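PDB 6VC6: 6-phospho-alpha-glucosidase from Merdibacter massiliensis, which hydrolyses 6-phospho-alpha-glucosides, probably by the NAD- and metal-dependent redox mechanism known from glycoside hydrolase family 4. Local coordinates for residues L26-F30 / I324-E328; C111-M116 / F410-I416; N139-Y145 / R165-D171. All coordinates share one frame; numbering follows the deposited sequence.

Interaction 1: residues L26-F30 / I324-E328; sequences LQNEF and IKVAE
Leu26 and Phe30, at the two ends of the turn that follows helix 16-25, supply the apolar half of this contact and pack against one side of helix 318-331. The methyl CD1 of Leu26 reaches CG2 of Ile324 at 3.6 Å, and that same CG2 also lies 3.9 Å from CB of Phe30, so a single isoleucine branch serves both residues. With CG of Phe30 anti to the backbone N (chi1 -170°), the ring reaches past Ile324 to Ala327, whose CB lies 3.8 Å from CE1 of Phe30. Ile324 also touches Ser22 and Phe23 of helix 16-25, while Ala327 packs on Phe80 and Phe82, so helix 318-331 lies between the turn and strand 80-83 of the Rossmann-like sheet.

The charged group lies beside this patch. Glu29 OE1 approaches Glu328 OE1 to 3.2 Å, two acceptors with no hydrogen bond between them, their carboxylate planes 84° apart. Lys325, bent at chi2 (-81°) and again at chi4, brings its CE to 3.3 Å from Glu29 OE1, yet its NZ stays 4.4 Å from that oxygen, too far for a salt bridge; NZ has a long, weak ion pair with Glu321 OE1. Glu328 is compensated elsewhere, its OE2 forming a salt bridge with Lys334.

Apolar packing probably supplies most of the attraction across the contact. The two carboxylates probably repel each other unless the nearby lysines offset their charge, and their closeness would tend to raise the pKa of one of them.

Interaction 2: residues C111-M116 / F410-I416; sequences CGAGGM and FTLNRLI
Met116, present as selenomethionine, lays its CE over one face of the Phe410 ring, 4.1 Å above the plane and offset toward the rim. This is a Met-aromatic contact, with SE 4.8 Å from the ring centroid. The bend at chi3 (-78°) turns the methyl back toward the 410-416 segment, where CE also meets Asn413 CB at 3.7 Å. Packing is just as close at Gly112, the N-cap of helix 113-136: Leu415 CD1 lies 3.5 Å from its N, and Ile416 CD1 comes equally near Ala113 N. A CB on Gly112 would crowd that leucine methyl, and the positive phi (86°) would press it against the preceding carbonyl as well.

The looser side is bridged by water. One molecule accepts from both Gly112 N and Asn413 ND2; another accepts from Ala113 N and donates to Leu415 O. The Asn413 amide is steadied by an Asx turn, its OD1 taking the N-H of Leu415 at 2.9 Å. Around them, Ser390 of helix 378-400 touches Met116, and Tyr267 touches Cys111.

The start of helix 113-136 and the end of helix 403-412 are therefore joined by apolar and selenium-aromatic packing, while backbone N-H groups at the helix start, where glycine offers no capping side chain, are satisfied through water.

Interaction 3: residues N139-Y145 / R165-D171; sequences NAWILNY and RILNICD. With MN (manganese (II) ion), chain E; NAD (nicotinamide-adenine-dinucleotide), chain G; G6P (6-O-phosphono-alpha-D-glucopyranose), chain F.
Tyr145 CE2 packs on Ile169 CG1 at 3.9 Å just past strand 141-144 and beside parallel strand 166-169, a beta-alpha-beta crossover in the Rossmann-like sheet. The backbone holds the NAD carboxamide: N7N donates to Tyr145 O (2.9 Å) and weakly to Ile169 O, and Asp171 N donates to O7N. That O7N also binds manganese, as do Cys170 SG (2.2 Å), two hydroxyls of bound glucose 6-phosphate and His200. His319 ND1 is hydrogen-bonded to Asp171 OD1, its backbone O to Tyr145 OH, and its ring stacks on Tyr145.

Behind this shell, backbone bonds run from Ile142 N to Arg165 O, Leu167 N to Ile142 O, Asn144 N to Leu167 O and Ile169 N to Asn144 O. Asn144 ND2 donates in the carbonyl plane to Asn168 OD1 (2.7 Å), the amides perpendicular, while Asn144 OD1 bonds Ser146.

At the far end Arg165 CA sits over the Trp141 six-membered ring, 3.7 Å from its centroid, and NE1 bonds weakly to Ile365 O. A leucine here would probably cost Arg165 this flat surface and the Ile365 carbonyl its donor. The guanidinium stands nearly perpendicular to the indole, Trp141 NE1 at its edge 3.1 Å from Arg165 NE, two donors not bonded together.

Interaction 3 is the most central of the three, and helix 318-331 connects it to interaction 1: Val326 CG1 and Ala327 CB each lie 3.9 Å from Leu143 CD1. Interaction 2 lies on the opposite side of the chain's centre, about 21 Å from interaction 1 between nearest atoms, but helix 113-136, whose start it holds, is followed in the chain by strand 141-144 of interaction 3. The chemistry follows the location. In the sheet, regular backbone bonding ends in ligand and metal binding; between the helix ends of interaction 2, buried packing is supplemented by water; and in interaction 1 a buried apolar patch borders charges that reach the surface at Glu29.

Interaction 1: residues L26-F30 / I324-E328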
loop_
_atom_site.group_PDB
_atom_site.type_symbol
_atom_site.label_atom_id
_atom_site.label_comp_id
_atom_site.label_asym_id
_atom_site.label_seq_id
_atom_site.Cartn_x
_atom_site.Cartn_y
_atom_site.Cartn_z
ATOM N N LEU A 26 -5.523 2.304 -20.992
ATOM C CA LEU A 26 -5.763 0.868 -21.069
ATOM C C LEU A 26 -7.207 0.537 -21.430
ATOM O O LEU A 26 -7.738 -0.490 -20.982
ATOM C CB LEU A 26 -5.369 0.200 -19.751
ATOM C CG LEU A 26 -4.077 0.723 -19.115
ATOM C CD1 LEU A 26 -3.821 0.053 -17.775
ATOM C CD2 LEU A 26 -2.891 0.531 -20.051
ATOM N N GLN A 27 -7.854 1.385 -22.237
ATOM C CA GLN A 27 -9.251 1.172 -22.600
ATOM C C GLN A 27 -9.438 -0.135 -23.362
ATOM O O GLN A 27 -10.462 -0.810 -23.210
ATOM C CB GLN A 27 -9.746 2.359 -23.427
ATOM C CG GLN A 27 -11.194 2.289 -23.878
ATOM C CD GLN A 27 -11.594 3.512 -24.683
ATOM O OE1 GLN A 27 -10.858 4.498 -24.737
ATOM N NE2 GLN A 27 -12.761 3.453 -25.315
ATOM N N ASN A 28 -8.457 -0.509 -24.185
ATOM C CA ASN A 28 -8.557 -1.750 -24.944
ATOM C C ASN A 28 -8.120 -2.959 -24.127
ATOM O O ASN A 28 -8.595 -4.073 -24.375
ATOM C CB ASN A 28 -7.726 -1.650 -26.226
ATOM C CG ASN A 28 -8.278 -0.623 -27.197
ATOM O OD1 ASN A 28 -9.471 -0.322 -27.188
ATOM N ND2 ASN A 28 -7.408 -0.077 -28.040
ATOM N N GLU A 29 -7.225 -2.766 -23.156
ATOM C CA GLU A 29 -6.807 -3.868 -22.298
ATOM C C GLU A 29 -7.855 -4.205 -21.246
ATOM O O GLU A 29 -7.981 -5.370 -20.853
ATOM C CB GLU A 29 -5.487 -3.530 -21.603
ATOM C CG GLU A 29 -4.314 -3.288 -22.533
ATOM C CD GLU A 29 -3.016 -3.088 -21.773
ATOM O OE1 GLU A 29 -3.065 -2.993 -20.529
ATOM O OE2 GLU A 29 -1.949 -3.023 -22.419
ATOM N N PHE A 30 -8.608 -3.210 -20.784
ATOM C CA PHE A 30 -9.548 -3.373 -19.674
ATOM C C PHE A 30 -10.858 -2.698 -20.045
ATOM O O PHE A 30 -11.109 -1.541 -19.683
ATOM C CB PHE A 30 -8.966 -2.792 -18.382
ATOM C CG PHE A 30 -9.762 -3.117 -17.153
ATOM C CD1 PHE A 30 -9.929 -4.430 -16.743
ATOM C CD2 PHE A 30 -10.331 -2.107 -16.396
ATOM C CE1 PHE A 30 -10.658 -4.728 -15.606
ATOM C CE2 PHE A 30 -11.060 -2.397 -15.260
ATOM C CZ PHE A 30 -11.223 -3.710 -14.864
ATOM N N ILE A 324 -4.865 -1.897 -12.226
ATOM C CA ILE A 324 -5.622 -2.270 -13.417
ATOM C C ILE A 324 -5.077 -3.563 -14.007
ATOM O O ILE A 324 -5.843 -4.444 -14.416
ATOM C CB ILE A 324 -5.608 -1.130 -14.451
ATOM C CG1 ILE A 324 -6.281 0.120 -13.884
ATOM C CG2 ILE A 324 -6.309 -1.567 -15.731
ATOM C CD1 ILE A 324 -6.142 1.332 -14.773
ATOM N N LYS A 325 -3.750 -3.702 -14.055
ATOM C CA LYS A 325 -3.154 -4.935 -14.561
ATOM C C LYS A 325 -3.509 -6.119 -13.673
ATOM O O LYS A 325 -3.689 -7.240 -14.163
ATOM C CB LYS A 325 -1.636 -4.781 -14.673
ATOM C CG LYS A 325 -1.183 -3.781 -15.725
ATOM C CD LYS A 325 -1.194 -4.387 -17.116
ATOM C CE LYS A 325 -0.824 -3.353 -18.167
ATOM N NZ LYS A 325 0.391 -2.583 -17.781
ATOM N N VAL A 326 -3.612 -5.891 -12.361
ATOM C CA VAL A 326 -4.062 -6.947 -11.458
ATOM C C VAL A 326 -5.499 -7.334 -11.774
ATOM O O VAL A 326 -5.852 -8.521 -11.789
ATOM C CB VAL A 326 -3.899 -6.502 -9.991
ATOM C CG1 VAL A 326 -4.689 -7.411 -9.063
ATOM C CG2 VAL A 326 -2.431 -6.494 -9.599
ATOM N N ALA A 327 -6.350 -6.342 -12.045
ATOM C CA ALA A 327 -7.730 -6.631 -12.422
ATOM C C ALA A 327 -7.796 -7.367 -13.755
ATOM O O ALA A 327 -8.663 -8.224 -13.954
ATOM C CB ALA A 327 -8.543 -5.339 -12.479
ATOM N N GLU A 328 -6.887 -7.044 -14.678
ATOM C CA GLU A 328 -6.841 -7.751 -15.956
ATOM C C GLU A 328 -6.456 -9.212 -15.758
ATOM O O GLU A 328 -7.094 -10.113 -16.315
ATOM C CB GLU A 328 -5.858 -7.065 -16.903
ATOM C CG GLU A 328 -6.299 -5.701 -17.397
ATOM C CD GLU A 328 -5.246 -5.036 -18.260
ATOM O OE1 GLU A 328 -5.221 -3.789 -18.317
ATOM O OE2 GLU A 328 -4.440 -5.762 -18.879
#

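Interaction 2: residues C111-M116 / F410-I416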
loop_
_atom_site.group_PDB
_atom_site.type_symbol
_atom_site.label_atom_id
_atom_site.label_comp_id
_atom_site.label_asym_id
_atom_site.label_seq_id
_atom_site.Cartn_x
_atom_site.Cartn_y
_atom_site.Cartn_z
ATOM N N CYS A 111 4.824 2.662 9.182
ATOM C CA CYS A 111 5.778 1.982 10.045
ATOM C C CYS A 111 5.902 2.718 11.370
ATOM O O CYS A 111 5.911 3.953 11.409
ATOM C CB CYS A 111 7.150 1.879 9.376
ATOM S SG CYS A 111 7.132 1.040 7.777
ATOM N N GLY A 112 5.999 1.951 12.455
ATOM C CA GLY A 112 6.193 2.541 13.765
ATOM C C GLY A 112 4.884 2.932 14.430
ATOM O O GLY A 112 3.821 2.368 14.163
ATOM N N ALA A 113 4.979 3.927 15.316
ATOM C CA ALA A 113 3.809 4.377 16.062
ATOM C C ALA A 113 2.777 5.018 15.143
ATOM O O ALA A 113 1.569 4.837 15.335
ATOM C CB ALA A 113 4.230 5.354 17.157
ATOM N N GLY A 114 3.233 5.772 14.142
ATOM C CA GLY A 114 2.299 6.393 13.216
ATOM C C GLY A 114 1.560 5.380 12.365
ATOM O O GLY A 114 0.381 5.561 12.050
ATOM N N GLY A 115 2.239 4.296 11.983
ATOM C CA GLY A 115 1.591 3.282 11.171
ATOM C C GLY A 115 0.530 2.510 11.931
ATOM O O GLY A 115 -0.540 2.214 11.393
HETATM N N MSE A 116 0.805 2.180 13.188
HETATM C CA MSE A 116 -0.141 1.426 14.000
HETATM C C MSE A 116 -1.339 2.288 14.384
HETATM O O MSE A 116 -2.454 1.786 14.526
HETATM C CB MSE A 116 0.550 0.873 15.245
HETATM C CG MSE A 116 1.493 -0.284 14.943
HETATM SE SE MSE A 116 2.308 -1.061 16.533
HETATM C CE MSE A 116 3.668 0.296 16.861
ATOM N N PHE A 410 2.718 -1.881 20.902
ATOM C CA PHE A 410 3.630 -0.745 20.819
ATOM C C PHE A 410 5.000 -1.093 21.391
ATOM O O PHE A 410 6.030 -0.763 20.793
ATOM C CB PHE A 410 3.036 0.458 21.554
ATOM C CG PHE A 410 2.108 1.292 20.715
ATOM C CD1 PHE A 410 1.037 0.713 20.053
ATOM C CD2 PHE A 410 2.301 2.659 20.599
ATOM C CE1 PHE A 410 0.179 1.482 19.286
ATOM C CE2 PHE A 410 1.447 3.433 19.833
ATOM C CZ PHE A 410 0.385 2.844 19.175
ATOM N N THR A 411 5.028 -1.765 22.546
ATOM C CA THR A 411 6.298 -2.097 23.186
ATOM C C THR A 411 7.128 -3.038 22.324
ATOM O O THR A 411 8.341 -2.846 22.169
ATOM C CB THR A 411 6.044 -2.723 24.560
ATOM O OG1 THR A 411 5.392 -1.772 25.411
ATOM C CG2 THR A 411 7.354 -3.160 25.204
ATOM N N LEU A 412 6.490 -4.058 21.747
ATOM C CA LEU A 412 7.224 -5.061 20.985
ATOM C C LEU A 412 7.796 -4.494 19.692
ATOM O O LEU A 412 8.860 -4.937 19.243
ATOM C CB LEU A 412 6.312 -6.251 20.684
ATOM C CG LEU A 412 6.877 -7.401 19.851
ATOM C CD1 LEU A 412 8.158 -7.940 20.464
ATOM C CD2 LEU A 412 5.843 -8.504 19.710
ATOM N N ASN A 413 7.118 -3.516 19.090
ATOM C CA ASN A 413 7.510 -3.022 17.777
ATOM C C ASN A 413 8.936 -2.481 17.792
ATOM O O ASN A 413 9.378 -1.867 18.768
ATOM C CB ASN A 413 6.540 -1.936 17.309
ATOM C CG ASN A 413 6.755 -1.550 15.858
ATOM O OD1 ASN A 413 7.675 -0.800 15.532
ATOM N ND2 ASN A 413 5.906 -2.064 14.976
ATOM N N ARG A 414 9.650 -2.713 16.690
ATOM C CA ARG A 414 11.067 -2.374 16.622
ATOM C C ARG A 414 11.302 -0.870 16.656
ATOM O O ARG A 414 12.335 -0.419 17.162
ATOM C CB ARG A 414 11.682 -2.973 15.358
ATOM C CG ARG A 414 13.113 -3.438 15.525
ATOM C CD ARG A 414 13.628 -4.104 14.259
ATOM N NE ARG A 414 15.084 -4.049 14.178
ATOM C CZ ARG A 414 15.901 -4.843 14.861
ATOM N NH1 ARG A 414 15.408 -5.763 15.679
ATOM N NH2 ARG A 414 17.215 -4.718 14.726
ATOM N N LEU A 415 10.370 -0.082 16.125
ATOM C CA LEU A 415 10.544 1.360 16.033
ATOM C C LEU A 415 10.090 2.102 17.285
ATOM O O LEU A 415 10.187 3.332 17.328
ATOM C CB LEU A 415 9.804 1.898 14.804
ATOM C CG LEU A 415 10.178 1.209 13.486
ATOM C CD1 LEU A 415 9.537 1.908 12.297
ATOM C CD2 LEU A 415 11.690 1.144 13.320
ATOM N N ILE A 416 9.632 1.370 18.297
ATOM C CA ILE A 416 9.361 1.949 19.606
ATOM C C ILE A 416 10.251 1.334 20.684
ATOM O O ILE A 416 11.021 2.024 21.322
ATOM C CB ILE A 416 7.879 1.807 19.983
ATOM C CG1 ILE A 416 7.039 2.759 19.140
ATOM C CG2 ILE A 416 7.669 2.073 21.463
ATOM C CD1 ILE A 416 7.249 2.603 17.661
HETATM O O HOH W 1 5.987 -1.009 12.281
HETATM O O HOH W 2 7.790 4.888 15.740
#

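Interaction 3: residues N139-Y145 / R165-D171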
loop_
_atom_site.group_PDB
_atom_site.type_symbol
_atom_site.label_atom_id
_atom_site.label_comp_id
_atom_site.label_asym_id
_atom_site.label_seq_id
_atom_site.Cartn_x
_atom_site.Cartn_y
_atom_site.Cartn_z
ATOM N N ASN A 139 -20.075 -11.036 -4.587
ATOM C CA ASN A 139 -19.046 -11.682 -5.387
ATOM C C ASN A 139 -18.064 -10.766 -6.126
ATOM O O ASN A 139 -17.273 -11.234 -6.926
ATOM C CB ASN A 139 -19.679 -12.699 -6.330
ATOM C CG ASN A 139 -20.725 -13.549 -5.637
ATOM O OD1 ASN A 139 -20.427 -14.251 -4.673
ATOM N ND2 ASN A 139 -21.962 -13.471 -6.110
ATOM N N ALA A 140 -18.121 -9.467 -5.872
ATOM C CA ALA A 140 -17.205 -8.549 -6.532
ATOM C C ALA A 140 -15.790 -8.757 -6.010
ATOM O O ALA A 140 -15.582 -9.037 -4.826
ATOM C CB ALA A 140 -17.641 -7.102 -6.306
ATOM N N TRP A 141 -14.813 -8.631 -6.903
ATOM C CA TRP A 141 -13.412 -8.717 -6.511
ATOM C C TRP A 141 -12.985 -7.394 -5.887
ATOM O O TRP A 141 -13.093 -6.338 -6.522
ATOM C CB TRP A 141 -12.534 -9.058 -7.712
ATOM C CG TRP A 141 -12.134 -10.501 -7.771
ATOM C CD1 TRP A 141 -12.619 -11.452 -8.619
ATOM C CD2 TRP A 141 -11.167 -11.159 -6.942
ATOM N NE1 TRP A 141 -12.014 -12.660 -8.373
ATOM C CE2 TRP A 141 -11.118 -12.507 -7.347
ATOM C CE3 TRP A 141 -10.337 -10.739 -5.897
ATOM C CZ2 TRP A 141 -10.274 -13.438 -6.746
ATOM C CZ3 TRP A 141 -9.499 -11.665 -5.301
ATOM C CH2 TRP A 141 -9.474 -12.999 -5.727
ATOM N N ILE A 142 -12.506 -7.448 -4.651
ATOM C CA ILE A 142 -12.099 -6.261 -3.910
ATOM C C ILE A 142 -10.579 -6.183 -3.949
ATOM O O ILE A 142 -9.887 -6.999 -3.330
ATOM C CB ILE A 142 -12.626 -6.286 -2.469
ATOM C CG1 ILE A 142 -14.146 -6.113 -2.460
ATOM C CG2 ILE A 142 -11.958 -5.206 -1.639
ATOM C CD1 ILE A 142 -14.777 -6.304 -1.099
ATOM N N LEU A 143 -10.058 -5.208 -4.688
ATOM C CA LEU A 143 -8.626 -4.942 -4.760
ATOM C C LEU A 143 -8.326 -3.722 -3.900
ATOM O O LEU A 143 -8.843 -2.631 -4.165
ATOM C CB LEU A 143 -8.183 -4.711 -6.206
ATOM C CG LEU A 143 -8.664 -5.733 -7.239
ATOM C CD1 LEU A 143 -8.023 -5.472 -8.593
ATOM C CD2 LEU A 143 -8.373 -7.151 -6.772
ATOM N N ASN A 144 -7.495 -3.903 -2.878
ATOM C CA ASN A 144 -7.300 -2.894 -1.844
ATOM C C ASN A 144 -5.880 -2.347 -1.889
ATOM O O ASN A 144 -4.911 -3.108 -1.785
ATOM C CB ASN A 144 -7.599 -3.471 -0.461
ATOM C CG ASN A 144 -7.345 -2.473 0.647
ATOM O OD1 ASN A 144 -7.911 -1.380 0.649
ATOM N ND2 ASN A 144 -6.489 -2.840 1.592
ATOM N N TYR A 145 -5.744 -1.043 -1.951
ATOM C CA TYR A 145 -4.471 -0.389 -1.829
ATOM C C TYR A 145 -4.369 0.234 -0.439
ATOM O O TYR A 145 -3.295 0.575 0.003
ATOM C CB TYR A 145 -4.401 0.729 -2.849
ATOM C CG TYR A 145 -3.473 0.539 -4.011
ATOM C CD1 TYR A 145 -3.741 1.135 -5.213
ATOM C CD2 TYR A 145 -2.325 -0.194 -3.898
ATOM C CE1 TYR A 145 -2.895 1.003 -6.281
ATOM C CE2 TYR A 145 -1.474 -0.340 -4.961
ATOM C CZ TYR A 145 -1.768 0.266 -6.150
ATOM O OH TYR A 145 -0.938 0.132 -7.213
ATOM N N ARG A 165 -12.526 -13.323 -2.242
ATOM C CA ARG A 165 -12.393 -12.309 -3.281
ATOM C C ARG A 165 -11.954 -10.978 -2.687
ATOM O O ARG A 165 -12.480 -9.915 -3.030
ATOM C CB ARG A 165 -13.694 -12.161 -4.067
ATOM C CG ARG A 165 -14.078 -13.415 -4.843
ATOM C CD ARG A 165 -15.089 -13.118 -5.937
ATOM N NE ARG A 165 -14.717 -13.736 -7.208
ATOM C CZ ARG A 165 -15.349 -14.772 -7.750
ATOM N NH1 ARG A 165 -16.390 -15.314 -7.133
ATOM N NH2 ARG A 165 -14.940 -15.268 -8.910
ATOM N N ILE A 166 -10.979 -11.023 -1.781
ATOM C CA ILE A 166 -10.342 -9.834 -1.227
ATOM C C ILE A 166 -8.838 -9.988 -1.399
ATOM O O ILE A 166 -8.261 -10.991 -0.964
ATOM C CB ILE A 166 -10.691 -9.624 0.259
ATOM C CG1 ILE A 166 -12.206 -9.611 0.467
ATOM C CG2 ILE A 166 -10.071 -8.334 0.774
ATOM C CD1 ILE A 166 -12.615 -9.496 1.921
ATOM N N LEU A 167 -8.205 -9.000 -2.029
ATOM C CA LEU A 167 -6.770 -9.033 -2.284
ATOM C C LEU A 167 -6.159 -7.693 -1.902
ATOM O O LEU A 167 -6.574 -6.649 -2.417
ATOM C CB LEU A 167 -6.475 -9.356 -3.751
ATOM C CG LEU A 167 -4.995 -9.524 -4.096
ATOM C CD1 LEU A 167 -4.349 -10.561 -3.188
ATOM C CD2 LEU A 167 -4.816 -9.900 -5.558
ATOM N N ASN A 168 -5.179 -7.725 -1.004
ATOM C CA ASN A 168 -4.409 -6.547 -0.628
ATOM C C ASN A 168 -3.091 -6.551 -1.392
ATOM O O ASN A 168 -2.410 -7.582 -1.456
ATOM C CB ASN A 168 -4.151 -6.522 0.880
ATOM C CG ASN A 168 -5.432 -6.558 1.692
ATOM O OD1 ASN A 168 -6.062 -5.527 1.923
ATOM N ND2 ASN A 168 -5.823 -7.750 2.131
ATOM N N ILE A 169 -2.738 -5.404 -1.978
ATOM C CA ILE A 169 -1.546 -5.286 -2.808
ATOM C C ILE A 169 -0.784 -4.019 -2.439
ATOM O O ILE A 169 -1.327 -3.082 -1.849
ATOM C CB ILE A 169 -1.877 -5.283 -4.317
ATOM C CG1 ILE A 169 -2.715 -4.055 -4.681
ATOM C CG2 ILE A 169 -2.600 -6.565 -4.716
ATOM C CD1 ILE A 169 -3.443 -4.185 -6.001
ATOM N N CYS A 170 0.496 -4.009 -2.806
ATOM C CA CYS A 170 1.384 -2.873 -2.599
ATOM C C CYS A 170 2.278 -2.720 -3.817
ATOM O O CYS A 170 2.713 -3.719 -4.400
ATOM C CB CYS A 170 2.247 -3.055 -1.347
ATOM S SG CYS A 170 3.525 -1.800 -1.113
ATOM N N ASP A 171 2.560 -1.473 -4.192
ATOM C CA ASP A 171 3.337 -1.200 -5.394
ATOM C C ASP A 171 4.827 -1.038 -5.120
ATOM O O ASP A 171 5.585 -0.782 -6.060
ATOM C CB ASP A 171 2.801 0.044 -6.115
ATOM C CG ASP A 171 2.893 1.303 -5.280
ATOM O OD1 ASP A 171 2.539 2.377 -5.809
ATOM O OD2 ASP A 171 3.301 1.232 -4.105
HETATM MN MN MN E . 2.823 -0.042 -0.038
HETATM P PA NAD G . -6.024 11.123 0.338
HETATM O O1A NAD G . -5.623 12.074 -0.764
HETATM O O2A NAD G . -6.378 11.660 1.704
HETATM O O5B NAD G . -7.257 10.231 -0.181
HETATM C C5B NAD G . -8.052 9.490 0.738
HETATM C C4B NAD G . -9.510 9.557 0.316
HETATM O O4B NAD G . -10.245 8.501 0.938
HETATM C C3B NAD G . -10.134 10.870 0.759
HETATM O O3B NAD G . -10.781 11.490 -0.354
HETATM C C2B NAD G . -11.167 10.489 1.797
HETATM O O2B NAD G . -12.342 11.290 1.659
HETATM C C1B NAD G . -11.455 9.032 1.481
HETATM N N9A NAD G . -11.884 8.280 2.685
HETATM C C8A NAD G . -11.360 8.362 3.923
HETATM N N7A NAD G . -12.011 7.534 4.782
HETATM C C5A NAD G . -12.978 6.907 4.086
HETATM C C6A NAD G . -14.032 5.905 4.373
HETATM N N6A NAD G . -14.189 5.388 5.615
HETATM N N1A NAD G . -14.833 5.523 3.352
HETATM C C2A NAD G . -14.691 6.026 2.111
HETATM N N3A NAD G . -13.760 6.937 1.781
HETATM C C4A NAD G . -12.892 7.409 2.707
HETATM O O3 NAD G . -4.879 10.007 0.518
HETATM P PN NAD G . -3.841 9.631 -0.651
HETATM O O1N NAD G . -2.507 10.261 -0.324
HETATM O O2N NAD G . -4.487 9.857 -1.997
HETATM O O5D NAD G . -3.720 8.048 -0.406
HETATM C C5D NAD G . -4.740 7.170 -0.878
HETATM C C4D NAD G . -4.537 5.809 -0.230
HETATM O O4D NAD G . -3.767 4.967 -1.089
HETATM C C3D NAD G . -3.762 5.948 1.072
HETATM O O3D NAD G . -4.413 5.180 2.086
HETATM C C2D NAD G . -2.416 5.325 0.785
HETATM O O2D NAD G . -1.885 4.681 1.943
HETATM C C1D NAD G . -2.766 4.324 -0.300
HETATM N N1N NAD G . -1.605 3.921 -1.089
HETATM C C2N NAD G . -1.212 2.652 -0.977
HETATM C C3N NAD G . -0.124 2.174 -1.684
HETATM C C7N NAD G . 0.276 0.739 -1.517
HETATM O O7N NAD G . 1.358 0.365 -1.938
HETATM N N7N NAD G . -0.566 -0.087 -0.898
HETATM C C4N NAD G . 0.561 3.032 -2.535
HETATM C C5N NAD G . 0.136 4.353 -2.633
HETATM C C6N NAD G . -0.967 4.778 -1.897
HETATM C C1 G6P F . 5.269 3.620 -1.004
HETATM C C2 G6P F . 4.311 2.532 -0.498
HETATM C C3 G6P F . 2.927 3.035 -0.129
HETATM C C4 G6P F . 3.062 4.350 0.603
HETATM C C5 G6P F . 3.572 5.372 -0.397
HETATM C C6 G6P F . 3.836 6.691 0.317
HETATM O O1 G6P F . 5.756 3.259 -2.304
HETATM O O2 G6P F . 4.186 1.512 -1.497
HETATM O O3 G6P F . 2.247 2.084 0.696
HETATM O O4 G6P F . 1.782 4.751 1.101
HETATM O O5 G6P F . 4.797 4.983 -1.028
HETATM O O6 G6P F . 3.734 7.751 -0.628
HETATM P P G6P F . 3.656 9.278 -0.134
HETATM O O1P G6P F . 2.188 9.461 0.171
HETATM O O2P G6P F . 4.558 9.333 1.078
HETATM O O3P G6P F . 4.172 10.067 -1.313
#